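Local structure of glutamyl endopeptidase (Staphylococcus epidermidis, 6TYA) at residues I126-T131 and G149-I154; L159-S164 and N194-I199. The protein is a secreted serine protease that probably cleaves peptide bonds on the carbonyl side of glutamate, and also those after aspartate. The protein carries 2 engineered substitutions. All coordinates share one frame; numbering follows the deposited sequence.

Contact 1. Residues I126-T131 and G149-I154; sequences INENIT and GKVVYI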
ATOM      1  N   ILE A 126     -19.906   2.992  -5.551  1.00 13.99           N
ATOM      2  CA  ILE A 126     -19.672   4.224  -6.291  1.00 16.09           C
ATOM      3  C   ILE A 126     -19.972   5.428  -5.420  1.00 14.86           C
ATOM      4  O   ILE A 126     -20.944   5.436  -4.662  1.00 15.48           O
ATOM      5  CB  ILE A 126     -20.564   4.242  -7.550  1.00 17.19           C
ATOM      6  CG1 ILE A 126     -20.243   3.042  -8.421  1.00 25.32           C
ATOM      7  CG2 ILE A 126     -20.383   5.518  -8.337  1.00 29.37           C
ATOM      8  CD1 ILE A 126     -18.786   2.920  -8.666  1.00 14.19           C
ATOM      9  N   ASN A 127     -19.159   6.475  -5.573  1.00 17.81           N
ATOM     10  CA  ASN A 127     -19.347   7.798  -4.977  1.00 19.62           C
ATOM     11  C   ASN A 127     -19.099   7.846  -3.480  1.00 16.91           C
ATOM     12  O   ASN A 127     -19.345   8.885  -2.861  1.00 17.46           O
ATOM     13  CB  ASN A 127     -20.739   8.377  -5.249  1.00 21.01           C
ATOM     14  CG  ASN A 127     -20.724   9.373  -6.373  1.00 38.07           C
ATOM     15  OD1 ASN A 127     -20.615   9.006  -7.541  1.00 38.99           O
ATOM     16  ND2 ASN A 127     -20.790  10.651  -6.026  1.00 38.04           N
ATOM     17  N   GLU A 128     -18.599   6.776  -2.876  1.00 18.80           N
ATOM     18  CA  GLU A 128     -18.279   6.852  -1.461  1.00 17.35           C
ATOM     19  C   GLU A 128     -16.921   7.523  -1.260  1.00 14.50           C
ATOM     20  O   GLU A 128     -16.027   7.428  -2.105  1.00 15.11           O
ATOM     21  CB  GLU A 128     -18.327   5.455  -0.841  1.00 18.69           C
ATOM     22  CG  GLU A 128     -17.025   4.827  -0.455  1.00 22.27           C
ATOM     23  CD  GLU A 128     -17.246   3.468   0.182  1.00 25.25           C
ATOM     24  OE1 GLU A 128     -18.193   2.773  -0.244  1.00 24.22           O
ATOM     25  OE2 GLU A 128     -16.496   3.099   1.111  1.00 27.04           O
ATOM     26  N   ASN A 129     -16.787   8.230  -0.134  1.00 13.17           N
ATOM     27  CA  ASN A 129     -15.593   9.022   0.153  1.00 15.65           C
ATOM     28  C   ASN A 129     -14.479   8.135   0.695  1.00 12.84           C
ATOM     29  O   ASN A 129     -14.693   7.348   1.621  1.00 12.81           O
ATOM     30  CB  ASN A 129     -15.904  10.129   1.160  1.00 16.94           C
ATOM     31  CG  ASN A 129     -16.902  11.122   0.632  1.00 21.29           C
ATOM     32  OD1 ASN A 129     -16.619  11.866  -0.307  1.00 18.70           O
ATOM     33  ND2 ASN A 129     -18.083  11.142   1.235  1.00 30.76           N
ATOM     34  N   ILE A 130     -13.289   8.253   0.106  1.00 16.62           N
ATOM     35  CA  ILE A 130     -12.169   7.379   0.426  1.00 12.52           C
ATOM     36  C   ILE A 130     -10.892   8.206   0.477  1.00 13.83           C
ATOM     37  O   ILE A 130     -10.874   9.404   0.176  1.00 10.01           O
ATOM     38  CB  ILE A 130     -12.012   6.216  -0.588  1.00 11.35           C
ATOM     39  CG1 ILE A 130     -11.803   6.766  -2.005  1.00 11.23           C
ATOM     40  CG2 ILE A 130     -13.196   5.282  -0.511  1.00  9.65           C
ATOM     41  CD1 ILE A 130     -11.269   5.751  -3.001  1.00  9.41           C
ATOM     42  N   THR A 131      -9.813   7.533   0.872  1.00 10.19           N
ATOM     43  CA  THR A 131      -8.480   8.107   0.856  1.00 12.83           C
ATOM     44  C   THR A 131      -7.502   7.081   0.304  1.00 11.94           C
ATOM     45  O   THR A 131      -7.702   5.867   0.431  1.00  9.96           O
ATOM     46  CB  THR A 131      -8.017   8.537   2.247  1.00 12.46           C
ATOM     47  OG1 THR A 131      -8.013   7.395   3.107  1.00 14.34           O
ATOM     48  CG2 THR A 131      -8.933   9.615   2.819  1.00 17.90           C
ATOM     49  N   GLY A 149     -10.670  11.635  -1.967  1.00 11.34           N
ATOM     50  CA  GLY A 149     -11.522  11.564  -3.140  1.00 12.41           C
ATOM     51  C   GLY A 149     -12.683  10.592  -2.999  1.00 16.47           C
ATOM     52  O   GLY A 149     -13.124  10.274  -1.893  1.00 14.33           O
ATOM     53  N   LYS A 150     -13.175  10.130  -4.156  1.00 12.71           N
ATOM     54  CA  LYS A 150     -14.383   9.319  -4.243  1.00 13.47           C
ATOM     55  C   LYS A 150     -14.180   8.162  -5.209  1.00 13.00           C
ATOM     56  O   LYS A 150     -13.478   8.287  -6.216  1.00 12.18           O
ATOM     57  CB  LYS A 150     -15.593  10.142  -4.728  1.00 17.59           C
ATOM     58  CG  LYS A 150     -16.099  11.211  -3.757  1.00 20.13           C
ATOM     59  CD  LYS A 150     -17.359  11.884  -4.320  1.00 24.96           C
ATOM     60  CE  LYS A 150     -18.009  12.833  -3.318  1.00 22.87           C
ATOM     61  NZ  LYS A 150     -18.602  12.092  -2.165  1.00 35.70           N
ATOM     62  N   VAL A 151     -14.825   7.040  -4.898  1.00 11.72           N
ATOM     63  CA  VAL A 151     -14.909   5.920  -5.827  1.00 11.07           C
ATOM     64  C   VAL A 151     -15.744   6.326  -7.038  1.00 16.96           C
ATOM     65  O   VAL A 151     -16.843   6.884  -6.899  1.00 12.69           O
ATOM     66  CB  VAL A 151     -15.518   4.698  -5.123  1.00 12.06           C
ATOM     67  CG1 VAL A 151     -15.649   3.536  -6.077  1.00 11.54           C
ATOM     68  CG2 VAL A 151     -14.689   4.309  -3.897  1.00 10.86           C
ATOM     69  N   VAL A 152     -15.232   6.045  -8.238  1.00 13.85           N
ATOM     70  CA  VAL A 152     -15.978   6.285  -9.469  1.00 15.99           C
ATOM     71  C   VAL A 152     -16.304   5.007 -10.231  1.00 17.87           C
ATOM     72  O   VAL A 152     -17.109   5.065 -11.171  1.00 15.48           O
ATOM     73  CB  VAL A 152     -15.251   7.281 -10.406  1.00 19.74           C
ATOM     74  CG1 VAL A 152     -14.984   8.612  -9.690  1.00 13.96           C
ATOM     75  CG2 VAL A 152     -13.949   6.684 -10.955  1.00 15.73           C
ATOM     76  N   TYR A 153     -15.736   3.855  -9.859  1.00 15.05           N
ATOM     77  CA  TYR A 153     -15.933   2.639 -10.638  1.00 12.42           C
ATOM     78  C   TYR A 153     -15.546   1.424  -9.809  1.00 15.23           C
ATOM     79  O   TYR A 153     -14.517   1.433  -9.126  1.00 13.54           O
ATOM     80  CB  TYR A 153     -15.110   2.676 -11.934  1.00 14.76           C
ATOM     81  CG  TYR A 153     -15.253   1.460 -12.826  1.00 15.39           C
ATOM     82  CD1 TYR A 153     -14.510   0.300 -12.586  1.00 14.66           C
ATOM     83  CD2 TYR A 153     -16.107   1.476 -13.925  1.00 20.09           C
ATOM     84  CE1 TYR A 153     -14.620  -0.807 -13.405  1.00 15.52           C
ATOM     85  CE2 TYR A 153     -16.228   0.370 -14.753  1.00 17.29           C
ATOM     86  CZ  TYR A 153     -15.478  -0.769 -14.483  1.00 21.63           C
ATOM     87  OH  TYR A 153     -15.582  -1.878 -15.284  1.00 19.40           O
ATOM     88  N   ILE A 154     -16.364   0.374  -9.896  1.00 12.76           N
ATOM     89  CA  ILE A 154     -16.087  -0.912  -9.260  1.00 15.23           C
ATOM     90  C   ILE A 154     -16.411  -1.998 -10.276  1.00 15.75           C
ATOM     91  O   ILE A 154     -17.533  -2.049 -10.797  1.00 16.80           O
ATOM     92  CB  ILE A 154     -16.906  -1.128  -7.971  1.00 15.46           C
ATOM     93  CG1 ILE A 154     -16.641  -0.012  -6.961  1.00 15.53           C
ATOM     94  CG2 ILE A 154     -16.606  -2.492  -7.371  1.00 16.60           C
ATOM     95  CD1 ILE A 154     -17.484  -0.129  -5.691  1.00 15.31           C
TER
HETATM   96  O   HOH W   1     -14.149  12.783  -0.506  1.00 22.06           O

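Contact 2. Residues L159-S164 and N194-I199; sequences LRYDLS and NSSVYI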
ATOM      1  N   LEU A 159     -10.994  -1.205  -8.734  1.00 13.02           N
ATOM      2  CA  LEU A 159     -11.721  -0.093  -8.147  1.00 12.84           C
ATOM      3  C   LEU A 159     -11.032   1.197  -8.574  1.00 15.22           C
ATOM      4  O   LEU A 159      -9.817   1.341  -8.394  1.00 11.12           O
ATOM      5  CB  LEU A 159     -11.783  -0.201  -6.617  1.00 11.47           C
ATOM      6  CG  LEU A 159     -12.702   0.843  -5.959  1.00 11.85           C
ATOM      7  CD1 LEU A 159     -13.400   0.296  -4.728  1.00 16.68           C
ATOM      8  CD2 LEU A 159     -11.934   2.099  -5.586  1.00 17.70           C
ATOM      9  N   ARG A 160     -11.805   2.133  -9.124  1.00  9.70           N
ATOM     10  CA  ARG A 160     -11.264   3.388  -9.625  1.00 11.35           C
ATOM     11  C   ARG A 160     -11.801   4.567  -8.822  1.00 11.35           C
ATOM     12  O   ARG A 160     -12.892   4.502  -8.245  1.00 12.01           O
ATOM     13  CB  ARG A 160     -11.605   3.571 -11.104  1.00 11.48           C
ATOM     14  CG  ARG A 160     -11.162   2.408 -11.961  1.00 13.40           C
ATOM     15  CD  ARG A 160     -11.682   2.543 -13.387  1.00 14.17           C
ATOM     16  NE  ARG A 160     -11.351   1.360 -14.184  1.00 15.09           N
ATOM     17  CZ  ARG A 160     -11.896   1.082 -15.364  1.00 18.41           C
ATOM     18  NH1 ARG A 160     -12.805   1.902 -15.881  1.00 13.10           N
ATOM     19  NH2 ARG A 160     -11.544  -0.016 -16.016  1.00 14.06           N
ATOM     20  N   TYR A 161     -11.039   5.660  -8.818  1.00 10.29           N
ATOM     21  CA  TYR A 161     -11.396   6.849  -8.050  1.00 14.22           C
ATOM     22  C   TYR A 161     -10.883   8.095  -8.759  1.00 12.22           C
ATOM     23  O   TYR A 161     -10.063   8.020  -9.679  1.00 10.61           O
ATOM     24  CB  TYR A 161     -10.834   6.804  -6.615  1.00  9.12           C
ATOM     25  CG  TYR A 161      -9.584   5.977  -6.467  1.00  8.76           C
ATOM     26  CD1 TYR A 161      -8.343   6.469  -6.860  1.00 10.03           C
ATOM     27  CD2 TYR A 161      -9.641   4.708  -5.902  1.00 12.56           C
ATOM     28  CE1 TYR A 161      -7.194   5.693  -6.716  1.00 12.14           C
ATOM     29  CE2 TYR A 161      -8.505   3.932  -5.751  1.00 12.34           C
ATOM     30  CZ  TYR A 161      -7.289   4.423  -6.161  1.00  8.35           C
ATOM     31  OH  TYR A 161      -6.179   3.633  -6.006  1.00  9.91           O
ATOM     32  N   ASP A 162     -11.354   9.256  -8.285  1.00 11.90           N
ATOM     33  CA  ASP A 162     -11.064  10.549  -8.896  1.00 13.97           C
ATOM     34  C   ASP A 162      -9.964  11.340  -8.185  1.00 15.14           C
ATOM     35  O   ASP A 162      -9.709  12.492  -8.561  1.00 15.76           O
ATOM     36  CB  ASP A 162     -12.343  11.402  -8.963  1.00 14.72           C
ATOM     37  CG  ASP A 162     -12.882  11.779  -7.583  1.00 21.66           C
ATOM     38  OD1 ASP A 162     -12.132  11.732  -6.578  1.00 19.17           O
ATOM     39  OD2 ASP A 162     -14.077  12.129  -7.500  1.00 22.58           O
ATOM     40  N   LEU A 163      -9.312  10.763  -7.178  1.00 10.89           N
ATOM     41  CA  LEU A 163      -8.313  11.472  -6.386  1.00 14.23           C
ATOM     42  C   LEU A 163      -6.931  11.332  -7.026  1.00 14.02           C
ATOM     43  O   LEU A 163      -6.667  10.401  -7.792  1.00 12.92           O
ATOM     44  CB  LEU A 163      -8.310  10.938  -4.944  1.00 11.59           C
ATOM     45  CG  LEU A 163      -8.173   9.411  -4.784  1.00  9.87           C
ATOM     46  CD1 LEU A 163      -6.695   8.976  -4.684  1.00  9.17           C
ATOM     47  CD2 LEU A 163      -9.010   8.866  -3.601  1.00 12.36           C
ATOM     48  N   SER A 164      -6.039  12.265  -6.693  1.00 11.17           N
ATOM     49  CA  SER A 164      -4.723  12.324  -7.321  1.00 12.42           C
ATOM     50  C   SER A 164      -3.722  11.386  -6.645  1.00 12.07           C
ATOM     51  O   SER A 164      -3.729  11.226  -5.420  1.00  8.92           O
ATOM     52  CB  SER A 164      -4.181  13.756  -7.297  1.00 15.13           C
ATOM     53  OG  SER A 164      -4.857  14.580  -8.232  1.00 14.58           O
ATOM     54  N   ASN A 194      -7.654   7.167 -11.390  1.00  9.64           N
ATOM     55  CA  ASN A 194      -6.649   6.286 -10.828  1.00 11.51           C
ATOM     56  C   ASN A 194      -7.330   4.998 -10.383  1.00 13.89           C
ATOM     57  O   ASN A 194      -8.553   4.941 -10.223  1.00 11.59           O
ATOM     58  CB  ASN A 194      -5.902   6.981  -9.682  1.00 12.04           C
ATOM     59  CG  ASN A 194      -4.904   8.031 -10.197  1.00 10.78           C
ATOM     60  OD1 ASN A 194      -4.153   7.769 -11.131  1.00 10.34           O
ATOM     61  ND2 ASN A 194      -4.922   9.214  -9.614  1.00  9.10           N
ATOM     62  N   SER A 195      -6.539   3.942 -10.228  1.00 10.99           N
ATOM     63  CA  SER A 195      -7.124   2.619 -10.088  1.00 13.85           C
ATOM     64  C   SER A 195      -6.367   1.796  -9.054  1.00 12.51           C
ATOM     65  O   SER A 195      -5.164   1.982  -8.825  1.00 10.67           O
ATOM     66  CB  SER A 195      -7.171   1.892 -11.440  1.00 12.13           C
ATOM     67  OG  SER A 195      -5.879   1.817 -12.010  1.00 20.76           O
ATOM     68  N   SER A 196      -7.106   0.894  -8.418  1.00  9.56           N
ATOM     69  CA  SER A 196      -6.582   0.011  -7.403  1.00  7.30           C
ATOM     70  C   SER A 196      -7.026  -1.412  -7.696  1.00 11.06           C
ATOM     71  O   SER A 196      -7.996  -1.647  -8.425  1.00 11.12           O
ATOM     72  CB  SER A 196      -7.080   0.426  -6.010  1.00 13.04           C
ATOM     73  OG  SER A 196      -8.497   0.321  -5.942  1.00 12.73           O
ATOM     74  N   VAL A 197      -6.295  -2.366  -7.125  1.00  8.48           N
ATOM     75  CA  VAL A 197      -6.790  -3.734  -7.034  1.00 10.15           C
ATOM     76  C   VAL A 197      -7.888  -3.767  -5.976  1.00 13.12           C
ATOM     77  O   VAL A 197      -7.652  -3.426  -4.810  1.00 12.64           O
ATOM     78  CB  VAL A 197      -5.663  -4.713  -6.687  1.00 12.17           C
ATOM     79  CG1 VAL A 197      -6.215  -6.124  -6.585  1.00 10.34           C
ATOM     80  CG2 VAL A 197      -4.516  -4.633  -7.724  1.00 10.65           C
ATOM     81  N   TYR A 198      -9.092  -4.158  -6.386  1.00 10.81           N
ATOM     82  CA  TYR A 198     -10.243  -4.228  -5.498  1.00 12.97           C
ATOM     83  C   TYR A 198     -10.205  -5.538  -4.716  1.00 12.26           C
ATOM     84  O   TYR A 198     -10.084  -6.613  -5.306  1.00 13.41           O
ATOM     85  CB  TYR A 198     -11.526  -4.124  -6.328  1.00 10.72           C
ATOM     86  CG  TYR A 198     -12.815  -4.086  -5.534  1.00 13.64           C
ATOM     87  CD1 TYR A 198     -12.963  -3.228  -4.451  1.00 11.87           C
ATOM     88  CD2 TYR A 198     -13.901  -4.874  -5.902  1.00 14.22           C
ATOM     89  CE1 TYR A 198     -14.142  -3.179  -3.732  1.00 13.39           C
ATOM     90  CE2 TYR A 198     -15.088  -4.833  -5.187  1.00 19.16           C
ATOM     91  CZ  TYR A 198     -15.203  -3.982  -4.097  1.00 17.11           C
ATOM     92  OH  TYR A 198     -16.388  -3.929  -3.378  1.00 17.21           O
ATOM     93  N   ILE A 199     -10.306  -5.461  -3.394  1.00 11.41           N
ATOM     94  CA  ILE A 199     -10.158  -6.663  -2.549  1.00 16.25           C
ATOM     95  C   ILE A 199     -11.539  -7.311  -2.464  1.00 19.13           C
ATOM     96  O   ILE A 199     -12.258  -7.222  -1.463  1.00 15.16           O
ATOM     97  CB  ILE A 199      -9.560  -6.343  -1.177  1.00 15.23           C
ATOM     98  CG1 ILE A 199      -8.193  -5.673  -1.341  1.00 13.27           C
ATOM     99  CG2 ILE A 199      -9.423  -7.613  -0.355  1.00 19.38           C
ATOM    100  CD1 ILE A 199      -7.570  -5.236  -0.034  1.00 15.30           C
TER

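Contact 1. Residues I126-T131 and G149-I154
I130 and G149 face each other as an antiparallel hydrogen-bonded pair in a beta hairpin of the trypsin-like fold, built from strands 129-134 and 144-155. I130 N gives G149 O a nearly straight bond of 2.8 Å, and G149 N returns one to I130 O. The tight side lies beside this pair. CG2 and CD1 of I130 both meet V151 CG2, CD1 at 3.8 Å, and the two side chains cross at about a right angle. L163 and V174 also pack on I130. Before N129 the first segment is no longer strand, yet the backbone pairing goes on: V151 N binds E128 O in its carbonyl plane, and N127 N binds V151 O at 2.7 Å. I126 is exposed, but its CD1 bends in over the second segment, 3.4 Å from Y153 N. The looser, more solvent-facing side carries N129 and K150, which run side by side. A water bridges N129 OD1 and G149 O. The K150 chain is extended until its last torsion (chi4 -69°), which turns the amine toward N129. K150 NZ bonds only weakly to N127 O but donates a hydrogen bond of 2.7 Å to N129 OD1, from above the plane of that amide's carbonyl.

Contact 2. Residues L159-S164 and N194-I199
N194 meets Y161 through backbone and side chain together. N194 N binds Y161 O, and Y161 N binds N194 O at 2.9 Å. N194 O also lies over one face of the Y161 ring, toward its rim, while N194 CB is 3.5 Å from Y161 CE1. The Y161 ring plane and the N194 side-chain amide plane are 55° apart. N194 ND2 gives L163 O a bond of 2.8 Å, lying in the carbonyl plane. The same nitrogen also binds the backbone O of the engineered C2. S195 comes next, opposite R160 in the non-hydrogen-bonded pair, and its CB is 4.1 Å from R160 CG. These antiparallel strands, 158-161 and 193-198, belong to the C-terminal beta barrel of the two-barrel, chymotrypsin-like fold. At S196 the pairing returns, with L159 N bound to S196 O. S196 OG, staggered between backbone N and carbonyl carbon (chi1 63°), is turned to L159 O. That oxygen takes two bonds, from S196 N at 2.7 Å and S196 OG at 3.0 Å. S196 CB packs 3.3 Å from Y161 OH, a hydroxyl bonded to H185 ND1. The Y198 side chain crosses that of L159 obliquely, with their CD1 atoms 3.6 Å apart.

In the fold
Contacts 1 and 2 are neighbours in one antiparallel sheet, their centres 8 Å apart. Strand 144-155 leads directly into strand 158-161, which then pairs with strand 193-198. The two contacts are joined by backbone bonds: V152 N is 2.8 Å from R160 O, and R160 N is 2.8 Å from Y153 O. V152 and Y153 both face R160, which makes a classic beta bulge. Side chains meet as well, with I130 CD1 3.5 Å from Y161 CD2. Contact 1 lies away from the predicted charge relay system. Contact 2 is nearer to it: the S195 side chain is about 8 Å from that of D94 and about 9 Å from that of H52.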